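Local coordinates for ALBA-Domain Protein (PDB 7DL8), which probably binds RNA through its Alba domain, a small alpha/beta fold found here in an assembly of four protein chains, at residues A[69-74]-A[87-92]; A[43-48]-A[83-88]; A[9-14]-A[30-35]. All blocks are in the same frame, centred on the assembly; numbering follows the deposited sequence.

Overall arrangement
All three contacts build on one mixed four-stranded sheet with the order 13-16, 39-45, 84-94, 65-76. Contact 3 closes first along the chain, inside the beta-alpha-beta unit of strand 13-16, helix 22-34 and strand 39-45. Contacts 1 and 2 both end on strand 84-94, share Lys-87 and Ile-88, and have centres about 10 Å apart; the salt bridge from Arg-74 to Asp-86 ties them. Contact 3 lies about 16 Å from contact 1 and 21 Å from contact 2, centre to centre. No other chain of the assembly touches the segments of contact 3, whereas contacts 1 and 2 both meet the second subunit.

Contact 1. Residues A[69-74]-A[87-92]; sequences KITTSR and KIEIVV
Five backbone hydrogen bonds join strands 69-74 and 87-92, which run antiparallel as a beta hairpin. Thr-71 and Glu-89 exchange two: Thr-71 N gives to Glu-89 O at 3.0 Å, and Glu-89 N returns one to Thr-71 O almost in line with the C=O bond, though bent at hydrogen (139°). Ser-73 and Lys-87 form a second such pair; there Lys-87 N sits above the carbonyl plane of Ser-73. The straightest bond runs from Val-91 N to Lys-69 O, 2.8 Å and 175°. CA atoms of the non-hydrogen-bonded pairs lean on carbonyls of the adjoining pairs, as Thr-72 CA does on Lys-87 O at 3.2 Å.

Apolar packing gathers on the face of Ile-70, Ile-88 and Ile-90. Ile-70 has CG1 anti to the carbonyl carbon (chi1 -55°) and CG2 anti to the backbone N, which spreads its branches: CG1 meets Ile-90 CG1 at 3.9 Å and CG2 meets Ile-88 CG1 at 4.0 Å. Ile-70 and Ile-88 pack on Ile-70 and Ile-88, respectively, of the second subunit, whose Glu-57 hydrogen-bonds Thr-72 OG1.

The other face, with Lys-69, Thr-71, Ser-73, Lys-87 and Glu-89, is largely polar, Val-91 being the apolar exception. Ser-73 OG rests against the extended Lys-87 chain, 3.8 Å from CB, while Thr-71 OG1 lies beside Glu-89 CB. Lys-69 NZ stays 5.5 Å from Glu-89 OE1, so any attraction is probably modest.

This chemistry implies a two-sided ribbon: Ile-88 and Ile-90 pack on helix 49-61, Ile-70, Thr-72 and Ile-88 meet the second subunit, and the other side is mostly polar.

Contact 2. Residues A[43-48]-A[83-88]; sequences SALGGA and GPVDKI
Three backbone hydrogen bonds clamp the end of strand 39-45 to the start of strand 84-94. Ala-44 and Ile-88 form an antiparallel hydrogen-bonded pair, with Ala-44 N giving to Ile-88 O and Ile-88 N to Ala-44 O, both long at 3.2 Å. Gly-46 N then gives the tightest and straightest bond, 2.8 Å and 177°, to Asp-86 O in the plane of that carbonyl. Ile-88 O is also approached by Ser-43 CA, a CA-H...O contact of 3.1 Å.

Between these bonds lies the non-hydrogen-bonded pair Leu-45 and Lys-87, whose side chains cross obliquely. Leu-45 CG is anti to the carbonyl carbon (chi1 -57°), and CD2 lies against CB and CG of the lysine stem, 3.8 Å from Lys-87 CB. That stem runs fully extended across to Ser-43, its CE 4.1 Å from Ser-43 CB. On the loop side, Val-85 CG1, anti to its own backbone N, reaches Leu-45 CB at 3.9 Å.

Further out, Gly-46 turns the chain with a positive phi (50°), the backbone shape that glycine takes most easily, and Ala-48 N bonds back to Leu-45 O at 3.0 Å to close the bend. The Asp-86 carboxylate is engaged outside the pair, OD1 in a salt bridge with Arg-74 NE, which probably helps hold Asp-86 in place. Ala-44 and Ile-88 pack on helix 49-61.

This is an antiparallel pairing of two central strands in the mixed Alba-domain sheet, ending where strand 39-45 gives way to the bend that leads into helix 49-61.

Contact 3. Residues A[9-14]-A[30-35]; sequences RPRNSV and KHLLHD
Arg-11 leaves its backbone with CG anti to N (chi1 -178°) and stays extended from CG to NE, so the chain carries its guanidinium across to the end of helix 22-34. Asp-35, the residue where the backbone departs from that helix, likewise has CG anti to its N and directs its carboxylate to the same spot. Leu-32 sets CG anti to the carbonyl carbon (chi1 -74°), which lodges its two methyls between the arginine and the strand.

There the branches part. CD2 sits over the centre of one guanidinium face, 3.6 Å from Arg-11 CZ, and the leucine and arginine side chains run antiparallel to one another where they overlap. CD1 turns to the backbone and strand, 3.4 Å from Arg-11 O and 3.8 Å from Val-14 CG2.

The charged tip pairs at a steep angle. Arg-11 NH2 and Asp-35 OD2 form a salt bridge of 2.8 Å, but the guanidinium and carboxylate planes stand 88° apart and the hydrogen bond within it is bent and weak. Arg-11 NH1 makes a second salt bridge, with Glu-37, so two acids share the one guanidinium.

Arg-11 sits in a type I turn from Pro-10 to Ser-13, just before strand 13-16. Val-14 also packs on Phe-25, Ile-28 and Thr-29 of the helix, and Leu-32 on Val-40 of the neighbouring strand, so the junction belongs to the beta-alpha-beta unit of 13-16, 22-34 and 39-45.

Chemically, a buried leucine spans the step from the strand's apolar side to an exposed ion pair. The fixed positive charge of Arg-11 would probably favour the ionised forms of Asp-35 and Glu-37, and sharing it between them should ease their mutual repulsion.

Contact 1. Residues A[69-74]-A[87-92]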
ATOM      1  N   LYS A  69      -9.976   8.086 -19.732  1.00 48.30           N
ATOM      2  CA  LYS A  69      -9.371   6.824 -20.133  1.00 45.63           C
ATOM      3  C   LYS A  69      -8.514   6.290 -18.996  1.00 46.00           C
ATOM      4  O   LYS A  69      -7.852   7.062 -18.298  1.00 52.73           O
ATOM      5  CB  LYS A  69      -8.517   6.999 -21.397  1.00 50.74           C
ATOM      6  CG  LYS A  69      -8.183   5.705 -22.115  1.00 58.14           C
ATOM      7  CD  LYS A  69      -7.558   5.983 -23.471  1.00 61.90           C
ATOM      8  CE  LYS A  69      -6.051   6.144 -23.360  1.00 66.35           C
ATOM      9  NZ  LYS A  69      -5.498   6.979 -24.461  1.00 70.07           N
ATOM     10  N   ILE A  70      -8.537   4.970 -18.817  1.00 46.23           N
ATOM     11  CA  ILE A  70      -7.658   4.272 -17.885  1.00 44.46           C
ATOM     12  C   ILE A  70      -7.037   3.101 -18.632  1.00 48.96           C
ATOM     13  O   ILE A  70      -7.758   2.265 -19.189  1.00 58.26           O
ATOM     14  CB  ILE A  70      -8.400   3.777 -16.632  1.00 43.04           C
ATOM     15  CG1 ILE A  70      -9.132   4.929 -15.942  1.00 47.90           C
ATOM     16  CG2 ILE A  70      -7.428   3.119 -15.667  1.00 45.07           C
ATOM     17  CD1 ILE A  70      -9.900   4.508 -14.706  1.00 49.96           C
ATOM     18  N   THR A  71      -5.706   3.040 -18.648  1.00 47.37           N
ATOM     19  CA  THR A  71      -4.982   1.944 -19.276  1.00 51.80           C
ATOM     20  C   THR A  71      -3.945   1.388 -18.312  1.00 54.25           C
ATOM     21  O   THR A  71      -3.407   2.109 -17.467  1.00 51.38           O
ATOM     22  CB  THR A  71      -4.283   2.380 -20.578  1.00 55.62           C
ATOM     23  OG1 THR A  71      -3.204   3.273 -20.270  1.00 63.39           O
ATOM     24  CG2 THR A  71      -5.261   3.069 -21.516  1.00 53.99           C
ATOM     25  N   THR A  72      -3.677   0.092 -18.446  1.00 57.79           N
ATOM     26  CA  THR A  72      -2.621  -0.580 -17.705  1.00 54.32           C
ATOM     27  C   THR A  72      -1.578  -1.113 -18.677  1.00 55.31           C
ATOM     28  O   THR A  72      -1.892  -1.461 -19.820  1.00 54.17           O
ATOM     29  CB  THR A  72      -3.174  -1.729 -16.849  1.00 55.01           C
ATOM     30  OG1 THR A  72      -3.787  -2.709 -17.697  1.00 57.64           O
ATOM     31  CG2 THR A  72      -4.204  -1.205 -15.858  1.00 51.68           C
ATOM     32  N   SER A  73      -0.332  -1.175 -18.214  1.00 54.18           N
ATOM     33  CA  SER A  73       0.772  -1.634 -19.045  1.00 49.29           C
ATOM     34  C   SER A  73       1.835  -2.259 -18.151  1.00 53.46           C
ATOM     35  O   SER A  73       1.746  -2.215 -16.920  1.00 50.71           O
ATOM     36  CB  SER A  73       1.359  -0.489 -19.877  1.00 47.44           C
ATOM     37  OG  SER A  73       2.215   0.326 -19.095  1.00 55.34           O
ATOM     38  N   ARG A  74       2.850  -2.845 -18.786  1.00 54.82           N
ATOM     39  CA  ARG A  74       3.937  -3.510 -18.079  1.00 60.75           C
ATOM     40  C   ARG A  74       5.268  -3.091 -18.685  1.00 67.82           C
ATOM     41  O   ARG A  74       5.475  -3.232 -19.895  1.00 74.49           O
ATOM     42  CB  ARG A  74       3.779  -5.031 -18.145  1.00 58.76           C
ATOM     43  CG  ARG A  74       4.698  -5.795 -17.210  1.00 63.73           C
ATOM     44  CD  ARG A  74       4.261  -7.244 -17.081  1.00 66.75           C
ATOM     45  NE  ARG A  74       3.771  -7.542 -15.739  1.00 71.80           N
ATOM     46  CZ  ARG A  74       3.552  -8.769 -15.279  1.00 69.96           C
ATOM     47  NH1 ARG A  74       3.777  -9.820 -16.055  1.00 68.83           N
ATOM     48  NH2 ARG A  74       3.106  -8.944 -14.044  1.00 73.54           N
ATOM     49  N   LYS A  87       2.025  -0.692 -14.495  1.00 52.77           N
ATOM     50  CA  LYS A  87       1.761   0.739 -14.515  1.00 50.13           C
ATOM     51  C   LYS A  87       0.303   1.008 -14.856  1.00 49.71           C
ATOM     52  O   LYS A  87      -0.270   0.347 -15.726  1.00 53.11           O
ATOM     53  CB  LYS A  87       2.685   1.431 -15.525  1.00 50.57           C
ATOM     54  CG  LYS A  87       2.271   2.830 -15.935  1.00 58.76           C
ATOM     55  CD  LYS A  87       3.236   3.378 -16.973  1.00 62.62           C
ATOM     56  CE  LYS A  87       2.834   4.767 -17.435  1.00 62.24           C
ATOM     57  NZ  LYS A  87       3.609   5.188 -18.636  1.00 61.41           N
ATOM     58  N   ILE A  88      -0.289   1.980 -14.166  1.00 48.55           N
ATOM     59  CA  ILE A  88      -1.627   2.470 -14.474  1.00 45.88           C
ATOM     60  C   ILE A  88      -1.503   3.907 -14.960  1.00 49.42           C
ATOM     61  O   ILE A  88      -0.570   4.627 -14.590  1.00 55.93           O
ATOM     62  CB  ILE A  88      -2.576   2.373 -13.257  1.00 40.08           C
ATOM     63  CG1 ILE A  88      -4.039   2.447 -13.702  1.00 35.20           C
ATOM     64  CG2 ILE A  88      -2.273   3.465 -12.239  1.00 37.20           C
ATOM     65  CD1 ILE A  88      -5.030   2.183 -12.589  1.00 40.14           C
ATOM     66  N   GLU A  89      -2.433   4.316 -15.821  1.00 43.33           N
ATOM     67  CA  GLU A  89      -2.447   5.672 -16.365  1.00 45.52           C
ATOM     68  C   GLU A  89      -3.893   6.125 -16.512  1.00 47.63           C
ATOM     69  O   GLU A  89      -4.646   5.551 -17.306  1.00 40.02           O
ATOM     70  CB  GLU A  89      -1.715   5.748 -17.705  1.00 45.04           C
ATOM     71  CG  GLU A  89      -1.634   7.154 -18.276  1.00 59.65           C
ATOM     72  CD  GLU A  89      -0.916   7.205 -19.610  1.00 69.80           C
ATOM     73  OE1 GLU A  89      -1.534   6.842 -20.634  1.00 68.43           O
ATOM     74  OE2 GLU A  89       0.265   7.610 -19.633  1.00 74.08           O
ATOM     75  N   ILE A  90      -4.279   7.143 -15.747  1.00 45.51           N
ATOM     76  CA  ILE A  90      -5.624   7.703 -15.779  1.00 44.06           C
ATOM     77  C   ILE A  90      -5.561   9.077 -16.430  1.00 50.42           C
ATOM     78  O   ILE A  90      -4.783   9.939 -16.004  1.00 51.39           O
ATOM     79  CB  ILE A  90      -6.232   7.792 -14.368  1.00 44.48           C
ATOM     80  CG1 ILE A  90      -6.249   6.412 -13.709  1.00 47.40           C
ATOM     81  CG2 ILE A  90      -7.635   8.379 -14.428  1.00 43.07           C
ATOM     82  CD1 ILE A  90      -5.784   6.417 -12.269  1.00 46.51           C
ATOM     83  N   VAL A  91      -6.374   9.277 -17.464  1.00 48.59           N
ATOM     84  CA  VAL A  91      -6.468  10.555 -18.159  1.00 44.71           C
ATOM     85  C   VAL A  91      -7.701  11.280 -17.639  1.00 49.24           C
ATOM     86  O   VAL A  91      -8.823  10.773 -17.752  1.00 44.80           O
ATOM     87  CB  VAL A  91      -6.544  10.363 -19.682  1.00 49.83           C
ATOM     88  CG1 VAL A  91      -6.581  11.711 -20.387  1.00 48.34           C
ATOM     89  CG2 VAL A  91      -5.373   9.526 -20.171  1.00 36.99           C
ATOM     90  N   VAL A  92      -7.499  12.467 -17.071  1.00 53.75           N
ATOM     91  CA  VAL A  92      -8.583  13.265 -16.515  1.00 46.97           C
ATOM     92  C   VAL A  92      -8.675  14.578 -17.280  1.00 50.81           C
ATOM     93  O   VAL A  92      -7.658  15.134 -17.711  1.00 49.32           O
ATOM     94  CB  VAL A  92      -8.388  13.521 -15.005  1.00 44.82           C
ATOM     95  CG1 VAL A  92      -8.314  12.202 -14.250  1.00 40.58           C
ATOM     96  CG2 VAL A  92      -7.135  14.352 -14.751  1.00 37.53           C
TER

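Contact 2. Residues A[43-48]-A[83-88]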
ATOM      1  N   SER A  43      -0.450   8.819 -13.456  1.00 46.36           N
ATOM      2  CA  SER A  43       0.111   7.482 -13.580  1.00 49.58           C
ATOM      3  C   SER A  43       0.907   7.120 -12.331  1.00 45.70           C
ATOM      4  O   SER A  43       1.303   7.986 -11.547  1.00 38.52           O
ATOM      5  CB  SER A  43       1.001   7.368 -14.826  1.00 55.13           C
ATOM      6  OG  SER A  43       2.016   8.356 -14.817  1.00 59.25           O
ATOM      7  N   ALA A  44       1.151   5.820 -12.166  1.00 41.75           N
ATOM      8  CA  ALA A  44       1.946   5.320 -11.050  1.00 47.35           C
ATOM      9  C   ALA A  44       2.445   3.919 -11.376  1.00 43.35           C
ATOM     10  O   ALA A  44       1.921   3.243 -12.264  1.00 39.61           O
ATOM     11  CB  ALA A  44       1.145   5.314  -9.744  1.00 51.27           C
ATOM     12  N   LEU A  45       3.465   3.492 -10.636  1.00 43.61           N
ATOM     13  CA  LEU A  45       4.115   2.207 -10.848  1.00 42.39           C
ATOM     14  C   LEU A  45       3.921   1.295  -9.644  1.00 42.56           C
ATOM     15  O   LEU A  45       3.987   1.746  -8.497  1.00 49.63           O
ATOM     16  CB  LEU A  45       5.617   2.385 -11.090  1.00 46.97           C
ATOM     17  CG  LEU A  45       6.105   3.278 -12.226  1.00 49.16           C
ATOM     18  CD1 LEU A  45       7.623   3.275 -12.220  1.00 51.72           C
ATOM     19  CD2 LEU A  45       5.577   2.824 -13.575  1.00 46.59           C
ATOM     20  N   GLY A  46       3.700   0.014  -9.919  1.00 42.94           N
ATOM     21  CA  GLY A  46       3.678  -1.027  -8.909  1.00 41.97           C
ATOM     22  C   GLY A  46       2.802  -0.760  -7.702  1.00 47.68           C
ATOM     23  O   GLY A  46       1.578  -0.628  -7.820  1.00 48.98           O
ATOM     24  N   GLY A  47       3.425  -0.688  -6.525  1.00 42.61           N
ATOM     25  CA  GLY A  47       2.699  -0.499  -5.284  1.00 33.76           C
ATOM     26  C   GLY A  47       2.053   0.860  -5.134  1.00 44.59           C
ATOM     27  O   GLY A  47       1.237   1.035  -4.223  1.00 56.94           O
ATOM     28  N   ALA A  48       2.403   1.821  -5.985  1.00 40.46           N
ATOM     29  CA  ALA A  48       1.800   3.146  -5.964  1.00 42.27           C
ATOM     30  C   ALA A  48       0.576   3.255  -6.865  1.00 44.68           C
ATOM     31  O   ALA A  48      -0.028   4.329  -6.937  1.00 48.47           O
ATOM     32  CB  ALA A  48       2.831   4.206  -6.364  1.00 38.48           C
ATOM     33  N   GLY A  83      12.695  -7.680 -12.134  1.00 75.12           N
ATOM     34  CA  GLY A  83      11.328  -8.096 -12.385  1.00 78.86           C
ATOM     35  C   GLY A  83      10.519  -7.062 -13.143  1.00 85.12           C
ATOM     36  O   GLY A  83      10.928  -5.906 -13.248  1.00 91.93           O
ATOM     37  N   PRO A  84       9.371  -7.471 -13.678  1.00 81.93           N
ATOM     38  CA  PRO A  84       8.533  -6.525 -14.421  1.00 79.16           C
ATOM     39  C   PRO A  84       7.801  -5.574 -13.489  1.00 73.23           C
ATOM     40  O   PRO A  84       7.497  -5.899 -12.338  1.00 70.77           O
ATOM     41  CB  PRO A  84       7.555  -7.436 -15.170  1.00 78.90           C
ATOM     42  CG  PRO A  84       7.439  -8.636 -14.290  1.00 74.85           C
ATOM     43  CD  PRO A  84       8.806  -8.832 -13.680  1.00 76.48           C
ATOM     44  N   VAL A  85       7.520  -4.380 -14.006  1.00 71.46           N
ATOM     45  CA  VAL A  85       6.859  -3.316 -13.256  1.00 62.31           C
ATOM     46  C   VAL A  85       5.568  -2.965 -13.980  1.00 57.57           C
ATOM     47  O   VAL A  85       5.592  -2.610 -15.165  1.00 60.48           O
ATOM     48  CB  VAL A  85       7.758  -2.079 -13.103  1.00 66.55           C
ATOM     49  CG1 VAL A  85       7.030  -0.988 -12.335  1.00 62.37           C
ATOM     50  CG2 VAL A  85       9.059  -2.450 -12.407  1.00 72.21           C
ATOM     51  N   ASP A  86       4.447  -3.061 -13.272  1.00 53.05           N
ATOM     52  CA  ASP A  86       3.150  -2.725 -13.837  1.00 53.93           C
ATOM     53  C   ASP A  86       2.825  -1.256 -13.594  1.00 52.51           C
ATOM     54  O   ASP A  86       3.283  -0.648 -12.623  1.00 54.42           O
ATOM     55  CB  ASP A  86       2.058  -3.614 -13.244  1.00 59.40           C
ATOM     56  CG  ASP A  86       2.200  -5.061 -13.666  1.00 65.76           C
ATOM     57  OD1 ASP A  86       2.462  -5.311 -14.862  1.00 69.68           O
ATOM     58  OD2 ASP A  86       2.066  -5.949 -12.802  1.00 63.99           O
ATOM     59  N   LYS A  87       2.025  -0.692 -14.495  1.00 52.77           N
ATOM     60  CA  LYS A  87       1.761   0.739 -14.515  1.00 50.13           C
ATOM     61  C   LYS A  87       0.303   1.008 -14.856  1.00 49.71           C
ATOM     62  O   LYS A  87      -0.270   0.347 -15.726  1.00 53.11           O
ATOM     63  CB  LYS A  87       2.685   1.431 -15.525  1.00 50.57           C
ATOM     64  CG  LYS A  87       2.271   2.830 -15.935  1.00 58.76           C
ATOM     65  CD  LYS A  87       3.236   3.378 -16.973  1.00 62.62           C
ATOM     66  CE  LYS A  87       2.834   4.767 -17.435  1.00 62.24           C
ATOM     67  NZ  LYS A  87       3.609   5.188 -18.636  1.00 61.41           N
ATOM     68  N   ILE A  88      -0.289   1.980 -14.166  1.00 48.55           N
ATOM     69  CA  ILE A  88      -1.627   2.470 -14.474  1.00 45.88           C
ATOM     70  C   ILE A  88      -1.503   3.907 -14.960  1.00 49.42           C
ATOM     71  O   ILE A  88      -0.570   4.627 -14.590  1.00 55.93           O
ATOM     72  CB  ILE A  88      -2.576   2.373 -13.257  1.00 40.08           C
ATOM     73  CG1 ILE A  88      -4.039   2.447 -13.702  1.00 35.20           C
ATOM     74  CG2 ILE A  88      -2.273   3.465 -12.239  1.00 37.20           C
ATOM     75  CD1 ILE A  88      -5.030   2.183 -12.589  1.00 40.14           C
TER

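Contact 3. Residues A[9-14]-A[30-35]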
ATOM      1  N   ARG A   9       9.229  13.530 -18.663  1.00 54.12           N
ATOM      2  CA  ARG A   9       7.800  13.388 -18.880  1.00 55.27           C
ATOM      3  C   ARG A   9       7.196  14.725 -19.293  1.00 50.06           C
ATOM      4  O   ARG A   9       7.718  15.783 -18.931  1.00 52.75           O
ATOM      5  CB  ARG A   9       7.089  12.871 -17.622  1.00 63.14           C
ATOM      6  CG  ARG A   9       6.671  11.412 -17.720  1.00 73.11           C
ATOM      7  CD  ARG A   9       6.105  10.886 -16.410  1.00 74.20           C
ATOM      8  NE  ARG A   9       6.620  11.610 -15.252  1.00 75.10           N
ATOM      9  CZ  ARG A   9       7.641  11.200 -14.508  1.00 76.30           C
ATOM     10  NH1 ARG A   9       8.264  10.065 -14.798  1.00 72.98           N
ATOM     11  NH2 ARG A   9       8.040  11.924 -13.471  1.00 75.93           N
ATOM     12  N   PRO A  10       6.106  14.710 -20.061  1.00 53.10           N
ATOM     13  CA  PRO A  10       5.467  15.968 -20.465  1.00 52.56           C
ATOM     14  C   PRO A  10       4.955  16.747 -19.262  1.00 49.32           C
ATOM     15  O   PRO A  10       4.850  16.238 -18.144  1.00 53.86           O
ATOM     16  CB  PRO A  10       4.319  15.511 -21.372  1.00 55.48           C
ATOM     17  CG  PRO A  10       4.728  14.152 -21.846  1.00 55.83           C
ATOM     18  CD  PRO A  10       5.476  13.542 -20.699  1.00 49.06           C
ATOM     19  N   ARG A  11       4.634  18.019 -19.512  1.00 49.69           N
ATOM     20  CA  ARG A  11       4.188  18.895 -18.433  1.00 52.82           C
ATOM     21  C   ARG A  11       2.860  18.428 -17.849  1.00 49.85           C
ATOM     22  O   ARG A  11       2.637  18.530 -16.638  1.00 50.09           O
ATOM     23  CB  ARG A  11       4.073  20.336 -18.933  1.00 52.75           C
ATOM     24  CG  ARG A  11       3.657  21.324 -17.852  1.00 46.75           C
ATOM     25  CD  ARG A  11       3.225  22.657 -18.438  1.00 52.07           C
ATOM     26  NE  ARG A  11       2.738  23.570 -17.405  1.00 57.33           N
ATOM     27  CZ  ARG A  11       1.519  24.100 -17.387  1.00 55.05           C
ATOM     28  NH1 ARG A  11       0.654  23.814 -18.350  1.00 49.74           N
ATOM     29  NH2 ARG A  11       1.165  24.918 -16.406  1.00 63.26           N
ATOM     30  N   ASN A  12       1.966  17.909 -18.694  1.00 48.21           N
ATOM     31  CA  ASN A  12       0.642  17.482 -18.259  1.00 52.30           C
ATOM     32  C   ASN A  12       0.610  16.023 -17.819  1.00 51.66           C
ATOM     33  O   ASN A  12      -0.435  15.367 -17.930  1.00 55.35           O
ATOM     34  CB  ASN A  12      -0.382  17.724 -19.369  1.00 45.81           C
ATOM     35  CG  ASN A  12      -0.053  16.969 -20.639  1.00 44.45           C
ATOM     36  OD1 ASN A  12       1.058  16.466 -20.808  1.00 53.88           O
ATOM     37  ND2 ASN A  12      -1.023  16.878 -21.540  1.00 45.98           N
ATOM     38  N   SER A  13       1.726  15.498 -17.322  1.00 45.85           N
ATOM     39  CA  SER A  13       1.800  14.133 -16.820  1.00 47.99           C
ATOM     40  C   SER A  13       2.277  14.185 -15.378  1.00 48.55           C
ATOM     41  O   SER A  13       3.395  14.635 -15.106  1.00 55.69           O
ATOM     42  CB  SER A  13       2.736  13.278 -17.677  1.00 51.03           C
ATOM     43  OG  SER A  13       3.210  12.156 -16.953  1.00 55.18           O
ATOM     44  N   VAL A  14       1.433  13.720 -14.462  1.00 45.90           N
ATOM     45  CA  VAL A  14       1.722  13.710 -13.034  1.00 48.03           C
ATOM     46  C   VAL A  14       2.002  12.271 -12.626  1.00 51.19           C
ATOM     47  O   VAL A  14       1.140  11.396 -12.775  1.00 54.34           O
ATOM     48  CB  VAL A  14       0.563  14.304 -12.217  1.00 45.39           C
ATOM     49  CG1 VAL A  14       0.892  14.282 -10.730  1.00 38.19           C
ATOM     50  CG2 VAL A  14       0.256  15.716 -12.683  1.00 40.92           C
ATOM     51  N   LYS A  30      -5.044  19.905 -10.471  1.00 41.44           N
ATOM     52  CA  LYS A  30      -5.975  21.025 -10.559  1.00 42.94           C
ATOM     53  C   LYS A  30      -5.306  22.252 -11.164  1.00 39.26           C
ATOM     54  O   LYS A  30      -5.895  22.939 -12.007  1.00 39.62           O
ATOM     55  CB  LYS A  30      -6.537  21.351  -9.173  1.00 47.08           C
ATOM     56  CG  LYS A  30      -7.652  20.426  -8.719  1.00 42.34           C
ATOM     57  CD  LYS A  30      -8.337  20.957  -7.469  1.00 45.97           C
ATOM     58  CE  LYS A  30      -7.529  20.655  -6.219  1.00 49.50           C
ATOM     59  NZ  LYS A  30      -8.321  20.892  -4.979  1.00 46.99           N
ATOM     60  N   HIS A  31      -4.074  22.544 -10.741  1.00 39.54           N
ATOM     61  CA  HIS A  31      -3.365  23.710 -11.257  1.00 38.36           C
ATOM     62  C   HIS A  31      -3.060  23.561 -12.742  1.00 44.50           C
ATOM     63  O   HIS A  31      -3.149  24.535 -13.499  1.00 47.71           O
ATOM     64  CB  HIS A  31      -2.079  23.933 -10.463  1.00 44.02           C
ATOM     65  CG  HIS A  31      -1.146  24.923 -11.086  1.00 49.46           C
ATOM     66  ND1 HIS A  31      -1.381  26.282 -11.069  1.00 50.79           N
ATOM     67  CD2 HIS A  31       0.026  24.754 -11.742  1.00 49.59           C
ATOM     68  CE1 HIS A  31      -0.396  26.906 -11.688  1.00 49.73           C
ATOM     69  NE2 HIS A  31       0.472  26.001 -12.106  1.00 52.04           N
ATOM     70  N   LEU A  32      -2.699  22.352 -13.178  1.00 42.65           N
ATOM     71  CA  LEU A  32      -2.372  22.147 -14.586  1.00 42.99           C
ATOM     72  C   LEU A  32      -3.607  22.288 -15.465  1.00 46.09           C
ATOM     73  O   LEU A  32      -3.536  22.868 -16.554  1.00 49.54           O
ATOM     74  CB  LEU A  32      -1.731  20.773 -14.783  1.00 45.57           C
ATOM     75  CG  LEU A  32      -0.288  20.605 -14.302  1.00 47.40           C
ATOM     76  CD1 LEU A  32       0.141  19.149 -14.392  1.00 46.70           C
ATOM     77  CD2 LEU A  32       0.652  21.495 -15.099  1.00 47.14           C
ATOM     78  N   LEU A  33      -4.756  21.792 -14.998  1.00 45.57           N
ATOM     79  CA  LEU A  33      -5.983  21.947 -15.772  1.00 42.31           C
ATOM     80  C   LEU A  33      -6.408  23.407 -15.837  1.00 48.35           C
ATOM     81  O   LEU A  33      -6.844  23.888 -16.889  1.00 49.78           O
ATOM     82  CB  LEU A  33      -7.099  21.093 -15.168  1.00 38.19           C
ATOM     83  CG  LEU A  33      -6.963  19.574 -15.282  1.00 43.79           C
ATOM     84  CD1 LEU A  33      -8.055  18.879 -14.484  1.00 39.89           C
ATOM     85  CD2 LEU A  33      -7.002  19.144 -16.740  1.00 42.42           C
ATOM     86  N   HIS A  34      -6.249  24.138 -14.733  1.00 45.34           N
ATOM     87  CA  HIS A  34      -6.627  25.546 -14.709  1.00 51.54           C
ATOM     88  C   HIS A  34      -5.704  26.391 -15.576  1.00 52.73           C
ATOM     89  O   HIS A  34      -6.128  27.427 -16.104  1.00 48.47           O
ATOM     90  CB  HIS A  34      -6.628  26.054 -13.268  1.00 48.98           C
ATOM     91  CG  HIS A  34      -6.860  27.526 -13.142  1.00 54.69           C
ATOM     92  ND1 HIS A  34      -8.055  28.127 -13.481  1.00 55.71           N
ATOM     93  CD2 HIS A  34      -6.054  28.521 -12.699  1.00 53.65           C
ATOM     94  CE1 HIS A  34      -7.971  29.425 -13.262  1.00 53.37           C
ATOM     95  NE2 HIS A  34      -6.766  29.691 -12.787  1.00 54.97           N
ATOM     96  N   ASP A  35      -4.450  25.973 -15.738  1.00 49.23           N
ATOM     97  CA  ASP A  35      -3.459  26.725 -16.506  1.00 52.17           C
ATOM     98  C   ASP A  35      -3.336  26.224 -17.943  1.00 61.80           C
ATOM     99  O   ASP A  35      -2.229  26.111 -18.478  1.00 73.22           O
ATOM    100  CB  ASP A  35      -2.106  26.681 -15.800  1.00 60.24           C
ATOM    101  CG  ASP A  35      -1.118  27.690 -16.361  1.00 70.71           C
ATOM    102  OD1 ASP A  35      -1.558  28.645 -17.035  1.00 72.26           O
ATOM    103  OD2 ASP A  35       0.098  27.526 -16.127  1.00 73.00           O
TER